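Ribosomal-protein-serine acetyltransferase, putative (Vibrio cholerae O1 biovar eltor, PDB 2FCK) is a putative GNAT-family acetyltransferase that probably transfers an acetyl group from acetyl-CoA to the N-terminal serine or alanine of a ribosomal protein. Local coordinates at residues E77-N90 with S100-Y114. Numbering follows the deposited sequence.
Sequences ERQTQTLVGMVAIN and SLGYWIGDRYQRQGY. With NO3 (nitrate ion), chain L; NO3 (nitrate ion), chain C.
With chi1 of Trp104 at 49°, its CG sits between backbone N and carbonyl carbon, and the indole lies across the neighbouring strand, over Gly85 and beside Met86, a selenomethionine. There Met86 CB rises over the five-membered ring, CG comes within 3.4 Å of Trp104 CZ2, and SE meets the ring system obliquely, a Met-aromatic contact; Gly85 lies against the same face. Val84 has its CG1 anti to the carbonyl carbon (chi1 -52°), and this methyl stands 3.5 Å from the centroid of the Tyr109 ring, almost on the ring normal. Arg108 CG lies against the opposite face, so the phenol is held between two aliphatic groups. Farther out, the extended Glu77 side chain brings OE2 to the edge of Tyr114, accepting a very short bond of 2.4 Å from Tyr114 OH, with carboxylate and ring almost perpendicular.

The backbones are zipped antiparallel by paired bonds between Met86 and Trp104 and between Ala88 and Gly102. Asn90 N reaches Ser100 O at 2.7 Å, and at the other end Gly106 N gives Val84 O a nearly straight bond of 3.0 Å. Val87, Ile89, Leu101 and Tyr103 line the opposite side of the sheet, packing on helix 114-129; Tyr103 OH bonds to Ser146 O.

At the end of strand 98-105 one nitrate accepts from Ile105 N, and in helix 107-110 another from Arg108 N, both probably from the crystallisation liquor. Strand 98-105 runs through helix 107-110 and the turn at Gly113 into helix 114-129, carrying the Gln/Arg-x-x-Gly-x-Gly signature that binds the acetyl-CoA pyrophosphate in GNAT relatives.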
# COMPACT_ATOMS: atom_id res chain seq x y z
N GLU A 77 -2.13 25.40 -15.72
CA GLU A 77 -3.24 26.06 -16.36
C GLU A 77 -2.90 26.15 -17.84
O GLU A 77 -1.81 26.57 -18.23
CB GLU A 77 -3.40 27.45 -15.72
CG GLU A 77 -4.60 28.25 -16.11
CD GLU A 77 -4.70 29.47 -15.21
OE1 GLU A 77 -3.69 30.21 -15.08
OE2 GLU A 77 -5.76 29.67 -14.61
N ARG A 78 -3.82 25.69 -18.69
CA ARG A 78 -3.49 25.45 -20.07
C ARG A 78 -3.21 26.78 -20.78
O ARG A 78 -2.27 26.87 -21.53
CB ARG A 78 -4.62 24.70 -20.79
CG ARG A 78 -4.75 23.25 -20.42
CD ARG A 78 -5.89 22.58 -21.17
NE ARG A 78 -5.55 22.41 -22.58
CZ ARG A 78 -6.42 22.08 -23.53
NH1 ARG A 78 -7.71 21.94 -23.23
NH2 ARG A 78 -6.01 21.92 -24.80
N GLN A 79 -3.99 27.80 -20.47
CA GLN A 79 -3.85 29.06 -21.22
C GLN A 79 -2.53 29.77 -20.84
O GLN A 79 -1.73 30.11 -21.70
CB GLN A 79 -5.09 29.94 -20.99
CG GLN A 79 -6.18 29.67 -22.04
CD GLN A 79 -7.56 30.21 -21.66
OE1 GLN A 79 -7.70 31.03 -20.74
NE2 GLN A 79 -8.60 29.74 -22.37
N THR A 80 -2.28 29.91 -19.55
CA THR A 80 -1.16 30.69 -19.05
C THR A 80 0.11 29.86 -18.83
O THR A 80 1.19 30.42 -18.68
CB THR A 80 -1.54 31.31 -17.72
OG1 THR A 80 -1.85 30.27 -16.76
CG2 THR A 80 -2.76 32.24 -17.88
N GLN A 81 -0.03 28.53 -18.79
CA GLN A 81 1.04 27.61 -18.38
C GLN A 81 1.55 27.84 -16.93
O GLN A 81 2.67 27.45 -16.59
CB GLN A 81 2.17 27.54 -19.40
CG GLN A 81 1.87 26.64 -20.59
CD GLN A 81 1.91 25.16 -20.26
OE1 GLN A 81 0.88 24.48 -20.25
NE2 GLN A 81 3.10 24.66 -19.99
N THR A 82 0.73 28.44 -16.07
CA THR A 82 1.21 28.58 -14.71
C THR A 82 0.95 27.32 -13.93
O THR A 82 -0.05 26.67 -14.12
CB THR A 82 0.75 29.83 -13.97
OG1 THR A 82 -0.20 29.55 -12.94
CG2 THR A 82 0.26 30.88 -14.90
N LEU A 83 1.91 26.99 -13.08
CA LEU A 83 1.78 25.82 -12.22
C LEU A 83 0.88 26.13 -11.05
O LEU A 83 1.15 27.06 -10.28
CB LEU A 83 3.17 25.45 -11.71
CG LEU A 83 3.31 24.25 -10.78
CD1 LEU A 83 2.90 22.95 -11.48
CD2 LEU A 83 4.79 24.21 -10.30
N VAL A 84 -0.18 25.34 -10.87
CA VAL A 84 -1.17 25.62 -9.79
C VAL A 84 -1.14 24.64 -8.64
O VAL A 84 -1.77 24.85 -7.59
CB VAL A 84 -2.65 25.71 -10.32
CG1 VAL A 84 -2.74 26.69 -11.47
CG2 VAL A 84 -3.18 24.35 -10.72
N GLY A 85 -0.36 23.57 -8.81
CA GLY A 85 -0.32 22.52 -7.80
C GLY A 85 0.16 21.20 -8.38
O GLY A 85 0.78 21.17 -9.47
N MSE A 86 -0.09 20.12 -7.64
CA MSE A 86 0.33 18.78 -8.09
C MSE A 86 -0.73 17.78 -7.66
O MSE A 86 -1.40 17.95 -6.62
CB MSE A 86 1.68 18.42 -7.51
CG MSE A 86 2.83 19.25 -8.08
SE MSE A 86 4.54 18.51 -7.44
CE MSE A 86 4.70 17.13 -8.82
N VAL A 87 -0.89 16.74 -8.47
CA VAL A 87 -1.66 15.56 -8.07
C VAL A 87 -0.75 14.37 -8.36
O VAL A 87 0.00 14.39 -9.35
CB VAL A 87 -3.02 15.44 -8.83
CG1 VAL A 87 -4.00 16.60 -8.40
CG2 VAL A 87 -2.82 15.34 -10.38
N ALA A 88 -0.78 13.38 -7.48
CA ALA A 88 0.15 12.27 -7.65
C ALA A 88 -0.44 10.93 -7.36
O ALA A 88 -1.23 10.81 -6.41
CB ALA A 88 1.37 12.48 -6.77
N ILE A 89 0.03 9.91 -8.08
CA ILE A 89 -0.08 8.54 -7.57
C ILE A 89 1.21 8.31 -6.78
O ILE A 89 2.32 8.28 -7.36
CB ILE A 89 -0.18 7.47 -8.70
CG1 ILE A 89 -1.38 7.74 -9.61
CG2 ILE A 89 -0.35 6.06 -8.08
CD1 ILE A 89 -1.33 7.04 -10.96
N ASN A 90 1.06 8.19 -5.47
CA ASN A 90 2.23 8.07 -4.63
C ASN A 90 2.78 6.67 -4.61
O ASN A 90 4.00 6.52 -4.56
CB ASN A 90 1.90 8.45 -3.19
CG ASN A 90 1.66 9.89 -3.01
OD1 ASN A 90 2.30 10.72 -3.64
ND2 ASN A 90 0.74 10.21 -2.09
N SER A 100 -2.33 4.70 -3.88
CA SER A 100 -2.30 5.84 -2.93
C SER A 100 -2.17 7.14 -3.68
O SER A 100 -1.25 7.29 -4.50
CB SER A 100 -0.99 5.68 -2.08
OG SER A 100 -0.47 6.96 -1.68
N LEU A 101 -3.06 8.08 -3.41
CA LEU A 101 -2.99 9.38 -4.11
C LEU A 101 -2.64 10.49 -3.12
O LEU A 101 -2.95 10.43 -1.88
CB LEU A 101 -4.34 9.74 -4.75
CG LEU A 101 -4.95 8.76 -5.76
CD1 LEU A 101 -6.13 9.48 -6.40
CD2 LEU A 101 -4.01 8.28 -6.83
N GLY A 102 -2.00 11.52 -3.66
CA GLY A 102 -1.73 12.71 -2.89
C GLY A 102 -1.90 13.90 -3.81
O GLY A 102 -2.01 13.74 -5.03
N TYR A 103 -1.95 15.09 -3.23
CA TYR A 103 -2.12 16.29 -4.02
C TYR A 103 -1.89 17.53 -3.15
O TYR A 103 -1.96 17.46 -1.91
CB TYR A 103 -3.55 16.41 -4.65
CG TYR A 103 -4.62 16.13 -3.59
CD1 TYR A 103 -5.13 17.16 -2.81
CD2 TYR A 103 -5.07 14.84 -3.38
CE1 TYR A 103 -6.11 16.88 -1.79
CE2 TYR A 103 -6.04 14.54 -2.38
CZ TYR A 103 -6.53 15.56 -1.60
OH TYR A 103 -7.50 15.25 -0.64
N TRP A 104 -1.64 18.65 -3.81
CA TRP A 104 -1.64 19.93 -3.11
C TRP A 104 -1.97 20.98 -4.14
O TRP A 104 -1.50 20.93 -5.25
CB TRP A 104 -0.33 20.18 -2.35
CG TRP A 104 0.94 19.99 -3.11
CD1 TRP A 104 1.74 18.90 -3.11
CD2 TRP A 104 1.56 20.95 -3.97
NE1 TRP A 104 2.85 19.13 -3.91
CE2 TRP A 104 2.76 20.38 -4.44
CE3 TRP A 104 1.23 22.26 -4.35
CZ2 TRP A 104 3.63 21.07 -5.31
CZ3 TRP A 104 2.09 22.95 -5.20
CH2 TRP A 104 3.27 22.34 -5.68
N ILE A 105 -2.88 21.89 -3.81
CA ILE A 105 -3.31 22.86 -4.79
C ILE A 105 -3.29 24.22 -4.09
O ILE A 105 -3.71 24.31 -2.94
CB ILE A 105 -4.78 22.60 -5.30
CG1 ILE A 105 -4.93 21.17 -5.88
CG2 ILE A 105 -5.22 23.67 -6.31
CD1 ILE A 105 -4.28 21.00 -7.25
N GLY A 106 -2.77 25.22 -4.79
CA GLY A 106 -2.68 26.56 -4.24
C GLY A 106 -4.07 27.09 -3.98
O GLY A 106 -4.99 26.90 -4.77
N ASP A 107 -4.18 27.75 -2.82
CA ASP A 107 -5.34 28.37 -2.25
C ASP A 107 -6.22 29.10 -3.32
O ASP A 107 -7.43 28.83 -3.45
CB ASP A 107 -4.82 29.29 -1.09
CG ASP A 107 -3.55 28.67 -0.30
OD1 ASP A 107 -3.41 28.86 0.95
OD2 ASP A 107 -2.67 27.98 -0.89
N ARG A 108 -5.60 29.94 -4.15
CA ARG A 108 -6.33 30.77 -5.13
C ARG A 108 -6.95 29.95 -6.27
O ARG A 108 -7.93 30.39 -6.91
CB ARG A 108 -5.40 31.83 -5.68
CG ARG A 108 -4.82 31.53 -7.06
CD ARG A 108 -3.90 32.64 -7.53
NE ARG A 108 -2.68 32.66 -6.75
CZ ARG A 108 -2.29 33.68 -6.00
NH1 ARG A 108 -1.16 33.56 -5.30
NH2 ARG A 108 -3.02 34.81 -5.95
N TYR A 109 -6.39 28.75 -6.50
CA TYR A 109 -6.79 27.88 -7.63
C TYR A 109 -7.90 26.88 -7.24
O TYR A 109 -8.73 26.47 -8.07
CB TYR A 109 -5.55 27.16 -8.20
CG TYR A 109 -4.50 28.15 -8.69
CD1 TYR A 109 -4.80 29.04 -9.70
CD2 TYR A 109 -3.25 28.24 -8.07
CE1 TYR A 109 -3.88 29.98 -10.14
CE2 TYR A 109 -2.30 29.20 -8.50
CZ TYR A 109 -2.63 30.07 -9.54
OH TYR A 109 -1.72 31.01 -10.00
N GLN A 110 -7.90 26.51 -5.98
CA GLN A 110 -9.04 25.76 -5.40
C GLN A 110 -10.35 26.54 -5.58
O GLN A 110 -11.39 26.00 -5.97
CB GLN A 110 -8.78 25.52 -3.91
CG GLN A 110 -7.64 24.54 -3.68
CD GLN A 110 -7.59 24.03 -2.25
OE1 GLN A 110 -8.61 24.02 -1.55
NE2 GLN A 110 -6.41 23.59 -1.80
N ARG A 111 -10.30 27.83 -5.31
CA ARG A 111 -11.45 28.69 -5.54
C ARG A 111 -12.02 28.57 -6.99
O ARG A 111 -13.23 28.73 -7.20
CB ARG A 111 -11.03 30.14 -5.19
CG ARG A 111 -11.99 31.27 -5.52
CD ARG A 111 -11.45 32.61 -4.94
NE ARG A 111 -10.67 32.36 -3.72
CZ ARG A 111 -9.42 32.76 -3.50
NH1 ARG A 111 -8.77 33.48 -4.42
NH2 ARG A 111 -8.81 32.45 -2.36
N GLN A 112 -11.17 28.30 -7.97
CA GLN A 112 -11.62 28.15 -9.37
C GLN A 112 -12.03 26.70 -9.77
O GLN A 112 -12.38 26.45 -10.94
CB GLN A 112 -10.53 28.65 -10.31
CG GLN A 112 -10.23 30.14 -10.16
CD GLN A 112 -9.06 30.57 -11.01
OE1 GLN A 112 -9.16 30.64 -12.24
NE2 GLN A 112 -7.93 30.89 -10.36
N GLY A 113 -11.98 25.78 -8.82
CA GLY A 113 -12.34 24.39 -9.08
C GLY A 113 -11.22 23.62 -9.77
O GLY A 113 -11.46 22.51 -10.24
N TYR A 114 -10.00 24.16 -9.81
CA TYR A 114 -8.85 23.44 -10.39
C TYR A 114 -8.50 22.17 -9.62
O TYR A 114 -8.07 21.17 -10.22
CB TYR A 114 -7.60 24.31 -10.47
CG TYR A 114 -7.65 25.41 -11.54
CD1 TYR A 114 -6.62 26.34 -11.65
CD2 TYR A 114 -8.71 25.49 -12.44
CE1 TYR A 114 -6.63 27.32 -12.63
CE2 TYR A 114 -8.73 26.48 -13.44
CZ TYR A 114 -7.69 27.39 -13.52
OH TYR A 114 -7.72 28.37 -14.49
N NO3 L . -2.35 30.25 -3.73
O1 NO3 L . -3.30 30.77 -2.84
O2 NO3 L . -1.01 30.26 -3.40
O3 NO3 L . -2.76 29.70 -4.94
N NO3 C . -4.90 20.92 -1.23
O1 NO3 C . -3.87 21.84 -1.13
O2 NO3 C . -4.85 19.77 -0.46
O3 NO3 C . -5.97 21.10 -2.09
O HOH W 1 -2.51 32.21 -12.95